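Local coordinates for protein flagellin (Burkholderia pseudomallei, PDB 4CFI) that probably polymerises into the helical filament of the bacterial flagellum and carries epitopes recognised by the immune system, at residues Q49-V54 against Q217-L222; S59-N62 against N67-D70; G104-G109 against A233-D238. All blocks are in the same frame, centred on the assembly; numbering follows the deposited sequence.

From the N terminus, helix 2-31 leads into helix 37-60, where 49-54 opens contact 1. The end of that helix and the residues just after it supply 59-62, and contact 2 closes almost at once at 67-70, a tight local turn lying wholly within the longer loop of contact 1. At 104-109, just before strand 111-119, contact 3 opens. The chain later returns at 217-222 to close contact 1, and helix 227-257 closes contact 3 at 233-238, so these two cross. They also touch, through a probable hydrogen bond between Gln217 O and Ser236 OG. Together they tie helices 37-60 and 227-257 to what are probably the two connections with the D2 domain.

Contact 1 (Q49-V54 against Q217-L222); sequences QQISEV and QTVSNL
Ile51 reaches from helix 37-60 into the short 3-10 turn at Val219 and Ser220, and it is the side chain on which the apolar part of this contact rests. Its CG1 and the CG1 of Val219 lie 4.1 Å apart, the two side chains lying alongside and running in opposite senses rather than meeting end on. Val219 CG1 stands anti to its own backbone N (chi1 170°), which puts that methyl on the side facing the isoleucine.

The methyl end of Ile51 meets polar backbone instead. With chi2 at 168° the chain is stretched out, and CD1 comes to 3.3 Å from Val219 O. Ser220 O and Leu222 O lie somewhat further from the same methyl, so CD1 sits against three carbonyl oxygens, all on its 217-222 side, without a hydrogen bond crossing the contact.

Hydrogen bonds within 217-222 give the turn its shape. Leu222 N bonds to Val219 O at 3.3 Å, so this oxygen has an N-H partner besides the isoleucine methyl, and Asn221 N bonds to Thr218 O at 3.0 Å. The hydroxyls Thr218 OG1 and Ser220 OG pair at 2.7 Å.

The turn is wedged between helices. Leu222 and Val219 pack on helix 227-257, Gln44 of helix 37-60 bonds to Leu222 O, and Ala98 lies against Ile51, Val54 and Ser220. Backbone bonds of Ser220 with Ala98 and of Val219 with Ile101 join it to the 98-101 loop, consistent with the returning connection of flagellins packed on the helical D1 core. Helix 2-31 meets Gln50 and Val54.

Contact 2 (S59-N62 against N67-D70); sequences SQTN and NILD
Asn67 reaches back with its side-chain amide to the last turn of helix 37-60, where ND2 donates to Ser59 O at 3.0 Å. The bond is bent, and the nitrogen stands above the carbonyl plane. The other N-H of the same group runs nearly straight (172°) to Asp70 OD2 at 2.9 Å; OD2 lies in the plane of the amide, while ND2 approaches from above the carboxylate plane. Two bonds on one nitrogen thus fix the rotation of the amide. In the backbone, Asn67 faces Asn62 as an antiparallel non-hydrogen-bonded pair with CA atoms 4.2 Å apart, and its CA makes a CH...O contact of 3.4 Å with Thr61 O.

At Ile68 the N-H donates to that same oxygen, Thr61 O, over 3.1 Å and at 159°. This is a small beta hairpin, strands 62-63 and 66-67, set directly on the C-terminal end of a long helix, with Thr61 the first residue to leave the helical conformation. The Ile68 side chain has CG1 between its backbone N and carbonyl carbon (chi1 59°), which lays CG1 3.9 Å from Thr61 CG2, the two side chains roughly perpendicular. Ile68 also packs on Thr8 and Ala9 of helix 2-31.

Leu69 brings CD1 up to both OG1 and CG2 of Thr61, whose hydroxyl is bonded to Ile57 O within the helix. A water bridges the segments, donating to Thr61 O at 2.7 Å and accepting from Leu69 N at 2.9 Å.

Asp70 ends the segment with its two carboxylate oxygens shared out, OD2 to the Asn67 amide and OD1 to the hydroxyl of Ser72.

Contact 3 (G104-G109 against A233-D238); sequences GMVQTG and AMVSID
The amide of Gln107 and the carboxylate of Asp238 stand almost perpendicular, their planes 81° apart. Gln107 OE1 lies well out of the carboxylate plane, off one face, and 3.6 Å from Asp238 OD2. Both atoms are acceptors, and a water joins them by donating one proton to each, at 3.0 Å to Gln107 OE1 and 2.6 Å to Asp238 OD2. Gln107 has a second conformer, so the water bridge is tentative. The other carboxylate oxygen, OD1, forms a salt bridge with Arg24 of helix 2-31, which probably helps to keep Asp238 negatively charged.

Alongside this polar pair the contact is apolar. The side chains of Val106 and Val235 are set crosswise, with Val106 CG2 only 3.6 Å from Val235 CG1 and 4.1 Å from Val235 CG2. A chi1 of 170° turns CG1 of Val235 away from its own N and onto Val106, where it also comes within 4.0 Å of Val106 CA. Val235 therefore faces backbone as well as side chain.

Asn239, next on the helix, binds Met105 O through ND2, and Ser236 OG is bonded to Gly103 N. The extended chain thus crosses the long C-terminal helix 227-257 at Val106 and Gln107 and leaves it before strand 111-119, an arrangement consistent with the junction between the helical D1 core and the inserted D2 domain of flagellins.

Contact 1 (Q49-V54 against Q217-L222)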
ATOM      1  N   GLN A  49       4.025  17.128   9.106  1.00  9.38           N
ATOM      2  CA  GLN A  49       5.282  17.821   8.796  1.00  9.33           C
ATOM      3  C   GLN A  49       6.005  17.139   7.638  1.00  8.66           C
ATOM      4  O   GLN A  49       6.594  17.809   6.779  1.00  8.61           O
ATOM      5  CB  GLN A  49       6.222  17.849  10.013  1.00  9.61           C
ATOM      6  CG  GLN A  49       5.793  18.677  11.210  1.00 11.31           C
ATOM      7  CD  GLN A  49       5.762  20.143  10.882  0.50 10.96           C
ATOM      8  OE1 GLN A  49       6.785  20.859  10.892  1.00 17.26           O
ATOM      9  NE2 GLN A  49       4.584  20.606  10.571  1.00 17.26           N
ATOM     10  N   GLN A  50       6.008  15.807   7.632  1.00  8.55           N
ATOM     11  CA  GLN A  50       6.687  15.078   6.556  1.00  8.07           C
ATOM     12  C   GLN A  50       5.958  15.229   5.227  1.00  8.29           C
ATOM     13  O   GLN A  50       6.606  15.337   4.181  1.00  8.88           O
ATOM     14  CB  GLN A  50       6.898  13.609   6.915  1.00  7.94           C
ATOM     15  CG  GLN A  50       7.814  13.390   8.112  1.00  8.57           C
ATOM     16  CD  GLN A  50       9.148  14.073   7.957  1.00  8.40           C
ATOM     17  OE1 GLN A  50       9.795  13.964   6.906  1.00  8.88           O
ATOM     18  NE2 GLN A  50       9.598  14.757   9.000  1.00  8.84           N
ATOM     19  N   ILE A  51       4.629  15.227   5.252  1.00  8.65           N
ATOM     20  CA  ILE A  51       3.856  15.446   4.042  1.00  8.76           C
ATOM     21  C   ILE A  51       4.188  16.831   3.463  1.00  8.39           C
ATOM     22  O   ILE A  51       4.347  16.978   2.246  1.00  8.96           O
ATOM     23  CB  ILE A  51       2.345  15.269   4.289  1.00  9.35           C
ATOM     24  CG1 ILE A  51       2.022  13.806   4.633  1.00  9.01           C
ATOM     25  CG2 ILE A  51       1.576  15.630   3.036  1.00  9.36           C
ATOM     26  CD1 ILE A  51       0.614  13.582   5.160  1.00  9.27           C
ATOM     27  N   SER A  52       4.310  17.836   4.328  0.75  8.35           N
ATOM     28  CA  SER A  52       4.695  19.176   3.883  0.75  8.57           C
ATOM     29  C   SER A  52       6.073  19.170   3.206  0.75  7.90           C
ATOM     30  O   SER A  52       6.276  19.831   2.180  0.75  7.65           O
ATOM     31  CB  SER A  52       4.678  20.176   5.055  0.75  9.29           C
ATOM     32  OG  SER A  52       3.370  20.363   5.573  0.75 12.36           O
ATOM     33  N   GLU A  53       7.012  18.413   3.759  1.00  7.81           N
ATOM     34  CA  GLU A  53       8.333  18.300   3.163  1.00  8.21           C
ATOM     35  C   GLU A  53       8.277  17.578   1.818  1.00  7.57           C
ATOM     36  O   GLU A  53       8.951  18.013   0.886  1.00  8.35           O
ATOM     37  CB  GLU A  53       9.315  17.660   4.160  1.00  8.55           C
ATOM     38  CG  GLU A  53      10.755  17.544   3.679  1.00  8.41           C
ATOM     39  CD  GLU A  53      11.495  18.851   3.466  1.00 10.57           C
ATOM     40  OE1 GLU A  53      10.981  19.959   3.690  1.00 11.93           O
ATOM     41  OE2 GLU A  53      12.656  18.739   3.064  1.00 14.21           O
ATOM     42  N   VAL A  54       7.469  16.520   1.696  1.00  7.88           N
ATOM     43  CA  VAL A  54       7.246  15.867   0.403  1.00  7.74           C
ATOM     44  C   VAL A  54       6.758  16.882  -0.637  1.00  7.27           C
ATOM     45  O   VAL A  54       7.282  16.946  -1.751  1.00  8.03           O
ATOM     46  CB  VAL A  54       6.244  14.696   0.539  1.00  8.38           C
ATOM     47  CG1 VAL A  54       5.794  14.180  -0.815  1.00  9.01           C
ATOM     48  CG2 VAL A  54       6.845  13.563   1.357  1.00  9.79           C
ATOM     49  N   GLN A 217      -4.940   5.453   1.197  1.00 10.68           N
ATOM     50  CA  GLN A 217      -4.876   6.802   0.629  1.00 10.05           C
ATOM     51  C   GLN A 217      -3.510   7.076   0.003  1.00  9.88           C
ATOM     52  O   GLN A 217      -2.530   6.422   0.339  1.00  9.60           O
ATOM     53  CB  GLN A 217      -5.133   7.857   1.710  1.00 10.68           C
ATOM     54  CG  GLN A 217      -6.400   7.638   2.525  1.00 11.91           C
ATOM     55  CD  GLN A 217      -6.179   6.806   3.781  1.00 11.20           C
ATOM     56  OE1 GLN A 217      -5.140   6.158   3.955  1.00 10.92           O
ATOM     57  NE2 GLN A 217      -7.179   6.789   4.653  1.00 12.98           N
ATOM     58  N   THR A 218      -3.446   8.073  -0.875  1.00  9.31           N
ATOM     59  CA  THR A 218      -2.154   8.629  -1.292  1.00  8.83           C
ATOM     60  C   THR A 218      -1.469   9.282  -0.087  1.00  8.92           C
ATOM     61  O   THR A 218      -2.090   9.540   0.956  1.00  9.86           O
ATOM     62  CB  THR A 218      -2.304   9.663  -2.433  1.00 10.20           C
ATOM     63  OG1 THR A 218      -3.152  10.733  -2.014  1.00 11.97           O
ATOM     64  CG2 THR A 218      -2.890   8.979  -3.704  1.00 10.90           C
ATOM     65  N   VAL A 219      -0.177   9.560  -0.223  1.00  9.48           N
ATOM     66  CA  VAL A 219       0.601  10.136   0.889  1.00  9.53           C
ATOM     67  C   VAL A 219      -0.089  11.402   1.422  1.00  9.44           C
ATOM     68  O   VAL A 219      -0.143  11.619   2.627  1.00 10.45           O
ATOM     69  CB  VAL A 219       2.053  10.379   0.462  1.00  9.78           C
ATOM     70  CG1 VAL A 219       2.790  11.185   1.524  1.00 10.60           C
ATOM     71  CG2 VAL A 219       2.748   9.042   0.207  1.00 10.38           C
ATOM     72  N   SER A 220      -0.660  12.206   0.527  1.00 10.40           N
ATOM     73  CA  SER A 220      -1.346  13.444   0.903  1.00 10.80           C
ATOM     74  C   SER A 220      -2.398  13.280   1.985  1.00 10.55           C
ATOM     75  O   SER A 220      -2.543  14.154   2.837  1.00 12.41           O
ATOM     76  CB  SER A 220      -1.998  14.078  -0.331  1.00 12.02           C
ATOM     77  OG  SER A 220      -2.955  13.212  -0.923  1.00 11.59           O
ATOM     78  N   ASN A 221      -3.133  12.165   1.953  1.00 11.02           N
ATOM     79  CA  ASN A 221      -4.278  11.970   2.833  1.00 11.38           C
ATOM     80  C   ASN A 221      -4.063  10.903   3.905  1.00 10.24           C
ATOM     81  O   ASN A 221      -5.041  10.420   4.488  1.00 11.92           O
ATOM     82  CB  ASN A 221      -5.553  11.689   2.013  1.00 12.32           C
ATOM     83  CG  ASN A 221      -6.121  12.945   1.352  1.00 14.95           C
ATOM     84  OD1 ASN A 221      -6.529  12.916   0.195  1.00 19.51           O
ATOM     85  ND2 ASN A 221      -6.176  14.046   2.091  1.00 21.78           N
ATOM     86  N   LEU A 222      -2.804  10.575   4.227  1.00  9.69           N
ATOM     87  CA  LEU A 222      -2.524   9.654   5.315  1.00 10.24           C
ATOM     88  C   LEU A 222      -2.800  10.270   6.673  1.00  9.51           C
ATOM     89  O   LEU A 222      -2.496  11.436   6.930  1.00 10.71           O
ATOM     90  CB  LEU A 222      -1.085   9.170   5.257  1.00  9.70           C
ATOM     91  CG  LEU A 222      -0.763   8.328   4.011  1.00 11.02           C
ATOM     92  CD1 LEU A 222       0.704   7.949   4.013  1.00 11.87           C
ATOM     93  CD2 LEU A 222      -1.656   7.090   3.938  1.00 11.81           C
TER

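Contact 2 (S59-N62 against N67-D70)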
ATOM      1  N   SER A  59       7.505  20.491  -5.333  1.00  7.94           N
ATOM      2  CA  SER A  59       7.252  21.809  -5.920  1.00  8.45           C
ATOM      3  C   SER A  59       8.500  22.676  -6.095  1.00  7.87           C
ATOM      4  O   SER A  59       8.447  23.675  -6.812  1.00  8.96           O
ATOM      5  CB  SER A  59       6.170  22.576  -5.143  1.00  9.21           C
ATOM      6  OG  SER A  59       6.601  22.973  -3.854  1.00  9.07           O
ATOM      7  N   GLN A  60       9.610  22.310  -5.453  1.00  8.03           N
ATOM      8  CA  GLN A  60      10.785  23.168  -5.459  1.00  8.36           C
ATOM      9  C   GLN A  60      12.044  22.544  -6.061  1.00  8.88           C
ATOM     10  O   GLN A  60      12.984  23.294  -6.356  1.00 10.97           O
ATOM     11  CB  GLN A  60      11.088  23.683  -4.042  1.00  8.82           C
ATOM     12  CG  GLN A  60       9.926  24.402  -3.357  1.00  8.97           C
ATOM     13  CD  GLN A  60       9.267  25.502  -4.172  1.00  8.32           C
ATOM     14  OE1 GLN A  60       8.019  25.670  -4.147  1.00 11.01           O
ATOM     15  NE2 GLN A  60      10.073  26.263  -4.895  1.00  7.77           N
ATOM     16  N   THR A  61      12.114  21.224  -6.259  1.00  9.41           N
ATOM     17  CA  THR A  61      13.331  20.645  -6.828  1.00 10.10           C
ATOM     18  C   THR A  61      13.438  21.149  -8.265  1.00  9.42           C
ATOM     19  O   THR A  61      12.507  20.958  -9.065  1.00  9.17           O
ATOM     20  CB  THR A  61      13.304  19.110  -6.829  1.00  9.01           C
ATOM     21  OG1 THR A  61      13.196  18.650  -5.475  1.00  9.77           O
ATOM     22  CG2 THR A  61      14.577  18.542  -7.403  1.00 10.37           C
ATOM     23  N   ASN A  62      14.544  21.818  -8.596  1.00 10.12           N
ATOM     24  CA  ASN A  62      14.633  22.487  -9.890  1.00 11.32           C
ATOM     25  C   ASN A  62      16.059  22.545 -10.373  1.00 11.56           C
ATOM     26  O   ASN A  62      17.000  22.518  -9.587  1.00 14.13           O
ATOM     27  CB  ASN A  62      13.967  23.886  -9.859  1.00 12.14           C
ATOM     28  CG  ASN A  62      14.757  24.922  -9.074  1.00 14.48           C
ATOM     29  OD1 ASN A  62      14.405  25.240  -7.934  1.00 18.71           O
ATOM     30  ND2 ASN A  62      15.782  25.487  -9.688  1.00 14.32           N
ATOM     31  N   ASN A  67      11.338  23.325 -12.682  1.00 10.83           N
ATOM     32  CA  ASN A  67      10.946  22.175 -11.846  1.00  9.33           C
ATOM     33  C   ASN A  67      11.180  20.858 -12.568  1.00  9.23           C
ATOM     34  O   ASN A  67      10.928  20.727 -13.770  1.00 11.48           O
ATOM     35  CB  ASN A  67       9.470  22.255 -11.442  1.00  9.51           C
ATOM     36  CG  ASN A  67       9.246  23.071 -10.181  1.00  9.48           C
ATOM     37  OD1 ASN A  67      10.164  23.720  -9.670  1.00 10.20           O
ATOM     38  ND2 ASN A  67       8.026  23.040  -9.671  1.00  9.70           N
ATOM     39  N   ILE A  68      11.662  19.863 -11.829  1.00  9.02           N
ATOM     40  CA  ILE A  68      11.948  18.548 -12.429  1.00 10.22           C
ATOM     41  C   ILE A  68      11.262  17.356 -11.735  1.00  9.06           C
ATOM     42  O   ILE A  68      11.301  16.255 -12.289  1.00  9.81           O
ATOM     43  CB  ILE A  68      13.454  18.286 -12.632  1.00 12.47           C
ATOM     44  CG1 ILE A  68      14.178  18.373 -11.309  1.00 12.44           C
ATOM     45  CG2 ILE A  68      14.042  19.259 -13.663  1.00 13.98           C
ATOM     46  CD1 ILE A  68      15.650  18.034 -11.433  0.50 11.01           C
ATOM     47  N   LEU A  69      10.627  17.545 -10.561  1.00  8.36           N
ATOM     48  CA  LEU A  69       9.994  16.415  -9.854  1.00  9.15           C
ATOM     49  C   LEU A  69       8.485  16.564  -9.657  1.00  8.80           C
ATOM     50  O   LEU A  69       7.891  15.772  -8.926  1.00 10.13           O
ATOM     51  CB  LEU A  69      10.671  16.144  -8.505  1.00  9.44           C
ATOM     52  CG  LEU A  69      12.088  15.590  -8.538  1.00  9.27           C
ATOM     53  CD1 LEU A  69      12.589  15.325  -7.118  1.00  9.98           C
ATOM     54  CD2 LEU A  69      12.177  14.330  -9.394  1.00  9.80           C
ATOM     55  N   ASP A  70       7.851  17.508 -10.347  1.00  9.93           N
ATOM     56  CA  ASP A  70       6.400  17.653 -10.285  1.00 10.87           C
ATOM     57  C   ASP A  70       5.692  17.183 -11.558  1.00 10.75           C
ATOM     58  O   ASP A  70       4.518  17.466 -11.724  1.00 12.48           O
ATOM     59  CB  ASP A  70       6.017  19.102  -9.935  1.00 10.82           C
ATOM     60  CG  ASP A  70       6.345  20.090 -11.014  1.00 11.09           C
ATOM     61  OD1 ASP A  70       6.927  19.685 -12.042  1.00 11.99           O
ATOM     62  OD2 ASP A  70       6.039  21.295 -10.809  1.00 12.32           O
TER
HETATM   63  O   HOH W   1      10.001  19.912  -9.102  1.00  9.57           O

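Contact 3 (G104-G109 against A233-D238)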
ATOM      1  N   GLY A 104      -2.754   3.179  -4.381  1.00  8.32           N
ATOM      2  CA  GLY A 104      -2.647   1.964  -5.177  1.00  8.32           C
ATOM      3  C   GLY A 104      -3.038   0.708  -4.433  1.00  7.60           C
ATOM      4  O   GLY A 104      -3.736   0.766  -3.418  1.00  8.55           O
ATOM      5  N   MET A 105      -2.610  -0.439  -4.980  1.00  6.99           N
ATOM      6  CA  MET A 105      -2.962  -1.744  -4.442  1.00  6.69           C
ATOM      7  C   MET A 105      -1.890  -2.234  -3.483  1.00  7.08           C
ATOM      8  O   MET A 105      -0.717  -1.921  -3.643  1.00  7.69           O
ATOM      9  CB  MET A 105      -3.138  -2.757  -5.593  1.00  6.97           C
ATOM     10  CG  MET A 105      -4.245  -2.391  -6.576  1.00  7.50           C
ATOM     11  SD  MET A 105      -4.337  -3.479  -8.009  1.00  7.03           S
ATOM     12  CE  MET A 105      -2.732  -3.244  -8.781  1.00  8.35           C
ATOM     13  N   VAL A 106      -2.288  -3.044  -2.513  1.00  6.55           N
ATOM     14  CA  VAL A 106      -1.328  -3.638  -1.593  1.00  6.72           C
ATOM     15  C   VAL A 106      -0.463  -4.666  -2.336  1.00  6.58           C
ATOM     16  O   VAL A 106      -0.980  -5.476  -3.096  1.00  7.69           O
ATOM     17  CB  VAL A 106      -2.047  -4.329  -0.426  1.00  7.40           C
ATOM     18  CG1 VAL A 106      -1.023  -4.874   0.563  1.00  7.69           C
ATOM     19  CG2 VAL A 106      -2.999  -3.386   0.310  1.00  8.83           C
ATOM     20  N   GLN A 107       0.851  -4.609  -2.148  0.62  6.92           N
ATOM     21  CA  GLN A 107       1.741  -5.603  -2.756  0.62  7.77           C
ATOM     22  C   GLN A 107       1.370  -7.002  -2.294  0.62  7.08           C
ATOM     23  O   GLN A 107       0.852  -7.183  -1.204  0.62  7.26           O
ATOM     24  CB  GLN A 107       3.198  -5.333  -2.409  0.62  9.65           C
ATOM     25  CG  GLN A 107       3.517  -5.554  -0.943  0.62 12.86           C
ATOM     26  CD  GLN A 107       4.950  -5.211  -0.601  0.62 15.18           C
ATOM     27  OE1 GLN A 107       5.199  -4.403   0.295  0.62 18.72           O
ATOM     28  NE2 GLN A 107       5.900  -5.820  -1.309  0.62 13.16           N
ATOM     29  N   THR A 108       1.649  -7.994  -3.119  1.00  6.37           N
ATOM     30  CA  THR A 108       1.266  -9.362  -2.805  1.00  6.23           C
ATOM     31  C   THR A 108       1.936  -9.898  -1.528  1.00  6.80           C
ATOM     32  O   THR A 108       3.072  -9.516  -1.174  1.00  8.35           O
ATOM     33  CB  THR A 108       1.555 -10.300  -3.988  1.00  7.06           C
ATOM     34  OG1 THR A 108       0.939 -11.546  -3.738  1.00  7.67           O
ATOM     35  CG2 THR A 108       3.079 -10.493  -4.260  1.00  9.10           C
ATOM     36  N   GLY A 109       1.197 -10.749  -0.816  1.00  6.92           N
ATOM     37  CA  GLY A 109       1.757 -11.517   0.297  1.00  7.49           C
ATOM     38  C   GLY A 109       1.646 -10.897   1.675  1.00  7.75           C
ATOM     39  O   GLY A 109       2.243 -11.421   2.615  1.00  9.14           O
ATOM     40  N   ALA A 233      -1.264   3.686   6.132  1.00  9.59           N
ATOM     41  CA  ALA A 233      -0.028   4.441   5.889  1.00  9.59           C
ATOM     42  C   ALA A 233       1.160   3.529   5.614  1.00  9.90           C
ATOM     43  O   ALA A 233       1.996   3.845   4.768  1.00 11.05           O
ATOM     44  CB  ALA A 233       0.284   5.380   7.045  1.00  9.86           C
ATOM     45  N   MET A 234       1.246   2.404   6.311  1.00 10.60           N
ATOM     46  CA  MET A 234       2.340   1.473   6.071  1.00 10.93           C
ATOM     47  C   MET A 234       2.328   0.962   4.620  1.00 10.06           C
ATOM     48  O   MET A 234       3.370   0.928   3.966  1.00 11.24           O
ATOM     49  CB  MET A 234       2.266   0.308   7.038  1.00 12.12           C
ATOM     50  CG  MET A 234       2.611   0.715   8.457  1.00 14.22           C
ATOM     51  SD  MET A 234       2.193  -0.544   9.665  1.00 23.63           S
ATOM     52  CE  MET A 234       2.770   0.229  11.157  0.50 23.09           C
ATOM     53  N   VAL A 235       1.151   0.565   4.132  1.00 10.05           N
ATOM     54  CA  VAL A 235       0.999   0.099   2.751  1.00 10.35           C
ATOM     55  C   VAL A 235       1.291   1.228   1.778  1.00  9.74           C
ATOM     56  O   VAL A 235       2.022   1.046   0.807  1.00 10.56           O
ATOM     57  CB  VAL A 235      -0.449  -0.399   2.470  1.00 13.62           C
ATOM     58  CG1 VAL A 235      -0.691  -0.651   0.978  1.00 13.47           C
ATOM     59  CG2 VAL A 235      -0.775  -1.618   3.314  1.00 14.74           C
ATOM     60  N   SER A 236       0.707   2.390   2.023  1.00 10.23           N
ATOM     61  CA  SER A 236       0.887   3.527   1.134  1.00 10.15           C
ATOM     62  C   SER A 236       2.347   3.920   1.012  1.00 10.13           C
ATOM     63  O   SER A 236       2.820   4.197  -0.099  1.00 10.09           O
ATOM     64  CB  SER A 236       0.065   4.714   1.626  1.00 10.47           C
ATOM     65  OG  SER A 236       0.064   5.779   0.682  1.00 10.76           O
ATOM     66  N   ILE A 237       3.071   3.964   2.134  1.00 10.32           N
ATOM     67  CA  ILE A 237       4.491   4.303   2.109  1.00 10.28           C
ATOM     68  C   ILE A 237       5.312   3.221   1.403  1.00 10.58           C
ATOM     69  O   ILE A 237       6.240   3.544   0.652  1.00 10.83           O
ATOM     70  CB  ILE A 237       5.034   4.574   3.531  1.00 10.33           C
ATOM     71  CG1 ILE A 237       4.406   5.856   4.114  1.00 11.14           C
ATOM     72  CG2 ILE A 237       6.565   4.635   3.537  1.00 11.45           C
ATOM     73  CD1 ILE A 237       4.800   7.117   3.381  1.00 10.96           C
ATOM     74  N   ASP A 238       5.008   1.944   1.644  1.00 10.51           N
ATOM     75  CA  ASP A 238       5.691   0.892   0.894  1.00  9.60           C
ATOM     76  C   ASP A 238       5.565   1.152  -0.626  1.00  8.87           C
ATOM     77  O   ASP A 238       6.538   1.035  -1.384  1.00  9.79           O
ATOM     78  CB  ASP A 238       5.149  -0.504   1.252  1.00 10.33           C
ATOM     79  CG  ASP A 238       5.639  -1.026   2.598  1.00 12.33           C
ATOM     80  OD1 ASP A 238       6.592  -0.470   3.186  1.00 15.17           O
ATOM     81  OD2 ASP A 238       5.041  -2.024   3.051  1.00 14.43           O
TER
HETATM   82  O   HOH W   2       2.964  -3.145   1.864  1.00 18.70           O